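Local structure of intracellular protein transport protein USO1 (Saccharomyces cerevisiae S288c, 6LSU) at residues F234-R248 and N279-I291. The protein is a vesicle tether required for protein transport from the endoplasmic reticulum to the Golgi, this chain being its globular head without the coiled-coil tail. Numbering follows the deposited sequence.
Sequences FERLFSIIEEEGGLR and NLPKLAHLLSEPI
Helix 234-244, where Phe-238 sits, and helix 280-287, which brings Lys-282 against it, run nearly parallel, their axes 11.1 Å apart at closest approach and 23° from each other. They lie in armadillo repeats 4 and 5, and their side-by-side packing is consistent with the stacking of successive repeats into an armadillo solenoid. Phe-238 lies between the two helices: Lys-282 CB sits over the centre of one ring face, a CH-pi contact 3.9 Å from the centroid, while Leu-286 CD2 lies at the ring edge and Leu-283 CD1 touches Phe-238 CZ. At the N-terminal end the Asn-279 amide packs against Phe-234 CB, its plane 88° from the Phe-234 ring; its ND2 is hydrogen-bonded to Phe-274 O.

At the other end, Leu-286 has CG anti to its backbone N, which carries CD1 across to Ile-241 CG2 and Leu-247 CD1. Leu-247 also reaches Pro-290 through CD2, and both residues pack on Ile-307 of helix 301-317. Helix 234-244 finishes in a Schellman motif at Gly-245, and the chain then turns through Gly-246 to present an amide to Glu-289. Glu-242 OE1 lies in plane at the edge of the His-285 ring and comes 3.5 Å from Glu-289 OE1, two acceptors that would repel if both are ionised. The other oxygen of that carboxylate, Glu-289 OE2, takes the Leu-247 N-H on its syn lone pair at 2.7 Å, in a bond bent to 138°.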
loop_
_atom_site.group_PDB
_atom_site.type_symbol
_atom_site.label_atom_id
_atom_site.label_comp_id
_atom_site.label_asym_id
_atom_site.label_seq_id
_atom_site.Cartn_x
_atom_site.Cartn_y
_atom_site.Cartn_z
ATOM N N PHE A 234 -4.626 22.081 8.299
ATOM C CA PHE A 234 -4.218 20.936 9.154
ATOM C C PHE A 234 -4.775 21.094 10.574
ATOM O O PHE A 234 -5.396 20.112 11.090
ATOM C CB PHE A 234 -2.704 20.733 9.108
ATOM C CG PHE A 234 -2.216 20.514 7.694
ATOM C CD1 PHE A 234 -2.997 19.831 6.780
ATOM C CD2 PHE A 234 -1.048 21.073 7.255
ATOM C CE1 PHE A 234 -2.570 19.648 5.475
ATOM C CE2 PHE A 234 -0.648 20.942 5.933
ATOM C CZ PHE A 234 -1.383 20.189 5.056
ATOM N N GLU A 235 -4.636 22.285 11.163
ATOM C CA GLU A 235 -5.144 22.621 12.525
ATOM C C GLU A 235 -6.652 22.352 12.575
ATOM O O GLU A 235 -7.139 21.653 13.521
ATOM C CB GLU A 235 -4.832 24.084 12.844
ATOM C CG GLU A 235 -4.684 24.394 14.327
ATOM C CD GLU A 235 -3.779 25.582 14.614
ATOM O OE1 GLU A 235 -2.529 25.402 14.625
ATOM O OE2 GLU A 235 -4.321 26.694 14.801
ATOM N N ARG A 236 -7.363 22.828 11.555
ATOM C CA ARG A 236 -8.840 22.716 11.459
ATOM C C ARG A 236 -9.243 21.242 11.396
ATOM O O ARG A 236 -10.061 20.791 12.224
ATOM C CB ARG A 236 -9.337 23.446 10.211
ATOM C CG ARG A 236 -9.129 24.955 10.251
ATOM C CD ARG A 236 -9.788 25.628 9.066
ATOM N NE ARG A 236 -9.297 26.978 8.823
ATOM C CZ ARG A 236 -10.003 28.094 8.996
ATOM N NH1 ARG A 236 -11.256 28.042 9.424
ATOM N NH2 ARG A 236 -9.442 29.258 8.724
ATOM N N LEU A 237 -8.682 20.506 10.441
ATOM C CA LEU A 237 -9.101 19.110 10.150
ATOM C C LEU A 237 -8.815 18.222 11.365
ATOM O O LEU A 237 -9.711 17.427 11.687
ATOM C CB LEU A 237 -8.410 18.613 8.870
ATOM C CG LEU A 237 -8.913 19.261 7.577
ATOM C CD1 LEU A 237 -8.253 18.636 6.352
ATOM C CD2 LEU A 237 -10.418 19.154 7.468
ATOM N N PHE A 238 -7.662 18.379 12.022
ATOM C CA PHE A 238 -7.312 17.670 13.288
ATOM C C PHE A 238 -8.270 18.011 14.439
ATOM O O PHE A 238 -8.600 17.085 15.190
ATOM C CB PHE A 238 -5.852 17.857 13.722
ATOM C CG PHE A 238 -4.921 16.870 13.049
ATOM C CD1 PHE A 238 -5.068 15.513 13.289
ATOM C CD2 PHE A 238 -3.986 17.271 12.106
ATOM C CE1 PHE A 238 -4.281 14.587 12.631
ATOM C CE2 PHE A 238 -3.194 16.333 11.461
ATOM C CZ PHE A 238 -3.349 14.993 11.729
ATOM N N SER A 239 -8.801 19.234 14.551
ATOM C CA SER A 239 -9.771 19.544 15.645
ATOM C C SER A 239 -11.064 18.841 15.301
ATOM O O SER A 239 -11.651 18.276 16.216
ATOM C CB SER A 239 -10.008 20.996 15.894
ATOM O OG SER A 239 -8.966 21.757 15.306
ATOM N N ILE A 240 -11.470 18.843 14.029
ATOM C CA ILE A 240 -12.730 18.144 13.623
ATOM C C ILE A 240 -12.564 16.658 13.974
ATOM O O ILE A 240 -13.444 16.100 14.602
ATOM C CB ILE A 240 -13.050 18.374 12.135
ATOM C CG1 ILE A 240 -13.183 19.858 11.805
ATOM C CG2 ILE A 240 -14.309 17.589 11.760
ATOM C CD1 ILE A 240 -13.439 20.135 10.352
ATOM N N ILE A 241 -11.437 16.043 13.567
ATOM C CA ILE A 241 -11.124 14.622 13.867
ATOM C C ILE A 241 -11.228 14.412 15.389
ATOM O O ILE A 241 -11.966 13.485 15.781
ATOM C CB ILE A 241 -9.750 14.204 13.303
ATOM C CG1 ILE A 241 -9.752 14.174 11.766
ATOM C CG2 ILE A 241 -9.295 12.834 13.886
ATOM C CD1 ILE A 241 -8.399 14.185 11.151
ATOM N N GLU A 242 -10.552 15.216 16.230
ATOM C CA GLU A 242 -10.647 14.981 17.698
ATOM C C GLU A 242 -12.071 15.242 18.211
ATOM O O GLU A 242 -12.554 14.436 19.012
ATOM C CB GLU A 242 -9.627 15.729 18.549
ATOM C CG GLU A 242 -9.295 14.942 19.833
ATOM C CD GLU A 242 -9.124 13.413 19.755
ATOM O OE1 GLU A 242 -8.395 12.903 18.840
ATOM O OE2 GLU A 242 -9.722 12.719 20.623
ATOM N N GLU A 243 -12.741 16.262 17.690
ATOM C CA GLU A 243 -14.149 16.614 18.018
ATOM C C GLU A 243 -15.084 15.437 17.657
ATOM O O GLU A 243 -16.018 15.143 18.447
ATOM C CB GLU A 243 -14.461 17.931 17.307
ATOM C CG GLU A 243 -15.501 18.795 17.973
ATOM C CD GLU A 243 -15.907 19.939 17.048
ATOM O OE1 GLU A 243 -14.996 20.644 16.502
ATOM O OE2 GLU A 243 -17.120 20.070 16.806
ATOM N N GLU A 244 -14.835 14.687 16.577
ATOM C CA GLU A 244 -15.738 13.553 16.184
ATOM C C GLU A 244 -15.333 12.199 16.800
ATOM O O GLU A 244 -16.032 11.206 16.534
ATOM C CB GLU A 244 -15.807 13.489 14.668
ATOM C CG GLU A 244 -16.566 14.663 14.088
ATOM C CD GLU A 244 -18.040 14.681 14.458
ATOM O OE1 GLU A 244 -18.693 13.604 14.327
ATOM O OE2 GLU A 244 -18.542 15.782 14.830
ATOM N N GLY A 245 -14.258 12.143 17.592
ATOM C CA GLY A 245 -13.861 10.928 18.324
ATOM C C GLY A 245 -12.683 10.205 17.712
ATOM O O GLY A 245 -12.537 9.016 17.979
ATOM N N GLY A 246 -11.870 10.879 16.908
ATOM C CA GLY A 246 -10.638 10.299 16.350
ATOM C C GLY A 246 -10.937 9.100 15.466
ATOM O O GLY A 246 -11.940 9.105 14.713
ATOM N N LEU A 247 -10.112 8.069 15.561
ATOM C CA LEU A 247 -10.298 6.803 14.808
ATOM C C LEU A 247 -11.741 6.317 14.956
ATOM O O LEU A 247 -12.285 5.728 13.961
ATOM C CB LEU A 247 -9.304 5.766 15.320
ATOM C CG LEU A 247 -8.091 5.524 14.422
ATOM C CD1 LEU A 247 -7.644 6.768 13.665
ATOM C CD2 LEU A 247 -6.946 4.933 15.213
ATOM N N ARG A 248 -12.369 6.567 16.114
ATOM C CA ARG A 248 -13.768 6.123 16.361
ATOM C C ARG A 248 -14.788 7.056 15.698
ATOM O O ARG A 248 -15.958 6.708 15.697
ATOM C CB ARG A 248 -14.002 5.945 17.860
ATOM C CG ARG A 248 -13.203 4.778 18.424
ATOM C CD ARG A 248 -13.302 4.628 19.920
ATOM N NE ARG A 248 -12.159 5.278 20.556
ATOM C CZ ARG A 248 -11.563 4.867 21.671
ATOM N NH1 ARG A 248 -11.991 3.793 22.316
ATOM N NH2 ARG A 248 -10.525 5.535 22.140
ATOM N N ASN A 279 1.964 19.153 13.395
ATOM C CA ASN A 279 0.952 18.095 13.112
ATOM C C ASN A 279 1.380 16.706 13.641
ATOM O O ASN A 279 0.496 16.003 14.208
ATOM C CB ASN A 279 0.642 18.057 11.620
ATOM C CG ASN A 279 -0.105 19.294 11.199
ATOM O OD1 ASN A 279 -1.216 19.540 11.703
ATOM N ND2 ASN A 279 0.493 20.050 10.289
ATOM N N LEU A 280 2.654 16.313 13.509
ATOM C CA LEU A 280 3.130 14.968 13.925
ATOM C C LEU A 280 2.551 14.555 15.276
ATOM O O LEU A 280 2.006 13.467 15.396
ATOM C CB LEU A 280 4.654 14.921 13.969
ATOM C CG LEU A 280 5.304 14.791 12.604
ATOM C CD1 LEU A 280 6.755 14.370 12.752
ATOM C CD2 LEU A 280 4.521 13.804 11.747
ATOM N N PRO A 281 2.644 15.375 16.342
ATOM C CA PRO A 281 2.128 14.962 17.650
ATOM C C PRO A 281 0.637 14.606 17.578
ATOM O O PRO A 281 0.200 13.724 18.269
ATOM C CB PRO A 281 2.308 16.190 18.533
ATOM C CG PRO A 281 3.317 17.034 17.812
ATOM C CD PRO A 281 3.151 16.751 16.337
ATOM N N LYS A 282 -0.096 15.318 16.726
ATOM C CA LYS A 282 -1.554 15.124 16.503
ATOM C C LYS A 282 -1.802 13.779 15.802
ATOM O O LYS A 282 -2.672 13.042 16.254
ATOM C CB LYS A 282 -2.115 16.298 15.696
ATOM C CG LYS A 282 -2.336 17.551 16.526
ATOM C CD LYS A 282 -2.024 18.830 15.796
ATOM C CE LYS A 282 -2.628 20.025 16.486
ATOM N NZ LYS A 282 -2.794 21.123 15.506
ATOM N N LEU A 283 -1.057 13.500 14.731
ATOM C CA LEU A 283 -1.157 12.254 13.922
ATOM C C LEU A 283 -0.750 11.053 14.794
ATOM O O LEU A 283 -1.484 10.049 14.820
ATOM C CB LEU A 283 -0.237 12.415 12.713
ATOM C CG LEU A 283 -0.358 11.328 11.660
ATOM C CD1 LEU A 283 -1.787 11.221 11.196
ATOM C CD2 LEU A 283 0.546 11.636 10.483
ATOM N N ALA A 284 0.345 11.185 15.531
ATOM C CA ALA A 284 0.823 10.225 16.543
ATOM C C ALA A 284 -0.287 9.950 17.533
ATOM O O ALA A 284 -0.470 8.795 17.923
ATOM C CB ALA A 284 1.995 10.779 17.298
ATOM N N HIS A 285 -0.949 10.993 18.003
ATOM C CA HIS A 285 -1.953 10.838 19.091
ATOM C C HIS A 285 -3.126 9.971 18.568
ATOM O O HIS A 285 -3.681 9.115 19.350
ATOM C CB HIS A 285 -2.402 12.212 19.592
ATOM C CG HIS A 285 -3.586 12.077 20.476
ATOM N ND1 HIS A 285 -3.447 11.622 21.780
ATOM C CD2 HIS A 285 -4.914 12.263 20.249
ATOM C CE1 HIS A 285 -4.646 11.546 22.330
ATOM N NE2 HIS A 285 -5.565 11.944 21.420
ATOM N N LEU A 286 -3.520 10.249 17.308
ATOM C CA LEU A 286 -4.608 9.549 16.567
ATOM C C LEU A 286 -4.210 8.094 16.245
ATOM O O LEU A 286 -5.015 7.232 16.490
ATOM C CB LEU A 286 -4.859 10.327 15.271
ATOM C CG LEU A 286 -5.879 9.712 14.322
ATOM C CD1 LEU A 286 -7.252 9.779 14.979
ATOM C CD2 LEU A 286 -5.875 10.407 12.980
ATOM N N LEU A 287 -2.980 7.862 15.757
ATOM C CA LEU A 287 -2.436 6.522 15.499
ATOM C C LEU A 287 -2.353 5.732 16.814
ATOM O O LEU A 287 -2.504 4.504 16.813
ATOM C CB LEU A 287 -1.067 6.654 14.846
ATOM C CG LEU A 287 -1.073 7.044 13.371
ATOM C CD1 LEU A 287 0.350 7.232 12.844
ATOM C CD2 LEU A 287 -1.776 5.957 12.583
ATOM N N SER A 288 -2.176 6.401 17.929
ATOM C CA SER A 288 -1.881 5.704 19.206
ATOM C C SER A 288 -3.198 5.339 19.900
ATOM O O SER A 288 -3.170 4.494 20.808
ATOM C CB SER A 288 -0.967 6.503 20.107
ATOM O OG SER A 288 -1.727 7.296 21.005
ATOM N N GLU A 289 -4.333 5.803 19.387
ATOM C CA GLU A 289 -5.648 5.496 19.978
ATOM C C GLU A 289 -5.886 4.011 20.251
ATOM O O GLU A 289 -6.386 3.645 21.310
ATOM C CB GLU A 289 -6.753 6.065 19.114
ATOM C CG GLU A 289 -7.324 7.321 19.721
ATOM C CD GLU A 289 -8.020 8.210 18.705
ATOM O OE1 GLU A 289 -7.734 9.488 18.703
ATOM O OE2 GLU A 289 -8.843 7.623 17.948
ATOM N N PRO A 290 -5.624 3.074 19.329
ATOM C CA PRO A 290 -5.970 1.677 19.594
ATOM C C PRO A 290 -5.205 1.015 20.760
ATOM O O PRO A 290 -5.620 -0.023 21.148
ATOM C CB PRO A 290 -5.572 0.965 18.309
ATOM C CG PRO A 290 -5.472 2.057 17.294
ATOM C CD PRO A 290 -4.966 3.257 18.041
ATOM N N ILE A 291 -4.130 1.625 21.257
ATOM C CA ILE A 291 -3.242 1.058 22.312
ATOM C C ILE A 291 -3.511 1.720 23.673
ATOM O O ILE A 291 -3.098 2.883 23.895
ATOM C CB ILE A 291 -1.790 1.252 21.894
ATOM C CG1 ILE A 291 -1.504 0.452 20.634
ATOM C CG2 ILE A 291 -0.870 0.922 23.040
ATOM C CD1 ILE A 291 -0.682 1.253 19.655
#